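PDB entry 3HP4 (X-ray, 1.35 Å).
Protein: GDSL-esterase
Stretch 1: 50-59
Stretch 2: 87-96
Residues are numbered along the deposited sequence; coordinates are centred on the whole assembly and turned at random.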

# COMPACT_ATOMS: atom_id res chain seq x y z
N THR A 50 -5.30 -8.72 -4.79
CA THR A 50 -5.36 -9.37 -3.48
C THR A 50 -3.92 -9.74 -3.08
O THR A 50 -2.98 -9.73 -3.89
CB THR A 50 -6.18 -10.66 -3.55
OG1 THR A 50 -5.57 -11.55 -4.51
CG2 THR A 50 -7.62 -10.34 -3.93
N SER A 51 -3.77 -10.17 -1.83
CA SER A 51 -2.47 -10.61 -1.37
C SER A 51 -1.96 -11.80 -2.20
O SER A 51 -0.77 -11.86 -2.55
CB SER A 51 -2.52 -10.94 0.13
OG SER A 51 -3.33 -12.05 0.42
N GLY A 52 -2.86 -12.72 -2.54
CA GLY A 52 -2.42 -13.91 -3.29
C GLY A 52 -2.14 -13.55 -4.73
O GLY A 52 -1.20 -14.09 -5.33
N GLY A 53 -2.87 -12.62 -5.33
CA GLY A 53 -2.56 -12.22 -6.71
C GLY A 53 -1.22 -11.54 -6.81
O GLY A 53 -0.43 -11.75 -7.77
N ALA A 54 -0.91 -10.70 -5.84
CA ALA A 54 0.36 -10.01 -5.86
C ALA A 54 1.49 -11.00 -5.71
O ALA A 54 2.56 -10.84 -6.31
CB ALA A 54 0.44 -8.92 -4.76
N LEU A 55 1.30 -12.01 -4.87
CA LEU A 55 2.33 -12.98 -4.63
C LEU A 55 2.74 -13.67 -5.93
O LEU A 55 3.94 -13.98 -6.13
CB LEU A 55 1.85 -13.93 -3.52
CG LEU A 55 2.86 -14.96 -3.04
CD1 LEU A 55 4.12 -14.36 -2.41
CD2 LEU A 55 2.17 -15.88 -2.03
N ARG A 56 1.80 -13.86 -6.86
CA ARG A 56 2.08 -14.47 -8.14
C ARG A 56 2.88 -13.57 -9.07
O ARG A 56 3.51 -14.04 -10.01
CB ARG A 56 0.76 -14.87 -8.83
CG ARG A 56 0.03 -16.03 -8.18
CD ARG A 56 -1.23 -16.41 -9.00
NE ARG A 56 -2.42 -15.67 -8.56
CZ ARG A 56 -3.23 -16.05 -7.56
NH1 ARG A 56 -3.01 -17.18 -6.89
NH2 ARG A 56 -4.28 -15.30 -7.24
N ARG A 57 2.88 -12.26 -8.83
CA ARG A 57 3.54 -11.28 -9.69
C ARG A 57 4.90 -10.82 -9.17
O ARG A 57 5.69 -10.23 -9.92
CB ARG A 57 2.61 -10.04 -9.81
CG ARG A 57 1.38 -10.28 -10.66
CD ARG A 57 0.30 -9.23 -10.47
NE ARG A 57 0.89 -7.92 -10.63
CZ ARG A 57 0.80 -6.91 -9.75
NH1 ARG A 57 0.10 -6.97 -8.61
NH2 ARG A 57 1.46 -5.83 -10.07
N LEU A 58 5.16 -11.02 -7.87
CA LEU A 58 6.26 -10.27 -7.29
C LEU A 58 7.63 -10.72 -7.76
O LEU A 58 8.51 -9.87 -7.94
CB LEU A 58 6.14 -10.31 -5.74
CG LEU A 58 7.25 -9.52 -5.06
CD1 LEU A 58 7.25 -8.04 -5.37
CD2 LEU A 58 7.12 -9.70 -3.50
N ASP A 59 7.85 -12.01 -7.93
CA ASP A 59 9.18 -12.43 -8.38
C ASP A 59 9.57 -11.73 -9.67
O ASP A 59 10.71 -11.26 -9.81
CB ASP A 59 9.24 -13.94 -8.64
CG ASP A 59 9.20 -14.79 -7.37
OD1 ASP A 59 9.67 -14.37 -6.30
OD2 ASP A 59 8.72 -15.95 -7.49
N LYS A 87 -4.78 -16.92 5.91
CA LYS A 87 -4.25 -17.10 4.60
C LYS A 87 -3.70 -15.79 4.08
O LYS A 87 -2.63 -15.77 3.47
CB LYS A 87 -5.33 -17.67 3.65
CG LYS A 87 -4.75 -17.93 2.26
CD LYS A 87 -3.59 -18.96 2.30
CE LYS A 87 -2.93 -19.14 0.92
NZ LYS A 87 -1.85 -20.17 0.96
N MET A 88 -4.42 -14.68 4.28
CA MET A 88 -3.87 -13.37 3.89
C MET A 88 -2.54 -13.15 4.59
O MET A 88 -1.59 -12.66 3.95
CB MET A 88 -4.87 -12.28 4.30
CG MET A 88 -4.36 -10.89 3.88
SD MET A 88 -5.36 -9.53 4.51
CE MET A 88 -4.87 -9.49 6.22
N GLN A 89 -2.43 -13.49 5.87
CA GLN A 89 -1.19 -13.30 6.60
C GLN A 89 -0.07 -14.14 6.01
O GLN A 89 1.07 -13.67 5.84
CB GLN A 89 -1.47 -13.62 8.07
CG GLN A 89 -0.35 -13.27 8.98
CD GLN A 89 -0.76 -13.26 10.43
OE1 GLN A 89 -1.95 -13.15 10.74
NE2 GLN A 89 0.21 -13.40 11.29
N THR A 90 -0.34 -15.39 5.65
CA THR A 90 0.64 -16.24 4.98
C THR A 90 1.10 -15.59 3.69
O THR A 90 2.30 -15.54 3.37
CB THR A 90 0.02 -17.63 4.73
OG1 THR A 90 -0.22 -18.20 6.02
CG2 THR A 90 0.95 -18.53 3.91
N ASN A 91 0.16 -15.11 2.89
CA ASN A 91 0.49 -14.50 1.62
C ASN A 91 1.31 -13.24 1.79
O ASN A 91 2.33 -13.08 1.09
CB ASN A 91 -0.77 -14.12 0.81
CG ASN A 91 -1.56 -15.28 0.30
OD1 ASN A 91 -1.07 -16.40 0.22
ND2 ASN A 91 -2.79 -15.01 0.03
N LEU A 92 0.91 -12.33 2.69
CA LEU A 92 1.66 -11.11 2.90
C LEU A 92 3.03 -11.39 3.49
O LEU A 92 4.00 -10.71 3.12
CB LEU A 92 0.86 -10.17 3.80
CG LEU A 92 -0.44 -9.62 3.23
CD1 LEU A 92 -1.18 -8.87 4.34
CD2 LEU A 92 -0.23 -8.66 2.05
N THR A 93 3.16 -12.36 4.37
CA THR A 93 4.48 -12.70 4.92
C THR A 93 5.38 -13.17 3.81
O THR A 93 6.56 -12.80 3.77
CB THR A 93 4.30 -13.77 5.98
OG1 THR A 93 3.49 -13.23 7.02
CG2 THR A 93 5.64 -14.16 6.59
N ALA A 94 4.87 -13.99 2.90
CA ALA A 94 5.70 -14.46 1.77
C ALA A 94 6.06 -13.30 0.88
O ALA A 94 7.20 -13.28 0.35
CB ALA A 94 4.92 -15.54 1.01
N LEU A 95 5.19 -12.32 0.64
CA LEU A 95 5.53 -11.14 -0.13
C LEU A 95 6.67 -10.42 0.52
O LEU A 95 7.62 -9.98 -0.18
CB LEU A 95 4.35 -10.14 -0.32
CG LEU A 95 3.18 -10.53 -1.21
CD1 LEU A 95 1.97 -9.64 -1.05
CD2 LEU A 95 3.69 -10.55 -2.66
N VAL A 96 6.60 -10.19 1.83
CA VAL A 96 7.68 -9.50 2.53
C VAL A 96 8.96 -10.29 2.44
O VAL A 96 10.03 -9.71 2.13
CB VAL A 96 7.27 -9.30 4.01
CG1 VAL A 96 8.44 -8.77 4.77
CG2 VAL A 96 6.07 -8.32 4.10

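Two helices that run side by side in nearly the same direction often pack by setting a side chain of one into a hollow formed by four residues of the other, and this contact from a GDSL-esterase is a compact example. The axes of helix 51-59 and helix 87-96 approach to 8.8 Å, and their N-to-C directions differ by 25°. At the centre, Leu-95 acts as the knob, its side chain lying among Ser-51, Ala-54, Leu-55 and Leu-58. Its CA-to-CB bond points sideways, but with chi1 near -70° (m) and chi2 near 166° (t) the end of the chain comes nearer the other helix, and no residue of the contact has more area covered by the opposite stretch.

The walls of the hollow are both side chain and backbone. Leu-95 CD2 lies 3.4 Å from Leu-55 CA, so the methyl reaches the main chain itself, and it also packs 3.8 Å from Leu-55 CD1 and 3.6 Å from Leu-58 CD2. The other methyl, Leu-95 CD1, is 4.1 Å from Ala-54 CB and 3.8 Å from Ser-51 O. Leu-58 returns the approach, its CD2 coming within 3.4 Å of Leu-95 O. The two leucines of helix 51-59 share one rotamer, chi1 t and chi2 p. Outward from this centre, Leu-55 CD1 meets Ala-94 CB at 3.7 Å, extending the apolar surface to a partly exposed position.

The register carries the contact one turn back along both helices: the CA atoms of Leu-55 and Leu-95 are 5.8 Å apart, and those of Ser-51 and Asn-91, four residues earlier in each helix, are 5.7 Å apart. Here the chemistry turns polar. Both side chains start toward the opposite helix, and Asn-91 ND2 donates a hydrogen bond to Ser-51 OG at 3.0 Å, with an N-H...acceptor angle of 166°, close to linear. The bond pairs two buried polar groups beside an apolar core. Ser-51 also keeps apolar company, its CB lying 3.8 Å from Leu-92 CD2.

The same amide nitrogen, Asn-91 ND2, stands 3.4 Å from Gly-52 N, but both are donors and no hydrogen bond forms: proximity alone does not make a bond. Just before this polar end, Thr-50 makes no contact with the other helix and instead caps its own, Thr-50 OG1 accepting from Gly-53 N at 3.0 Å.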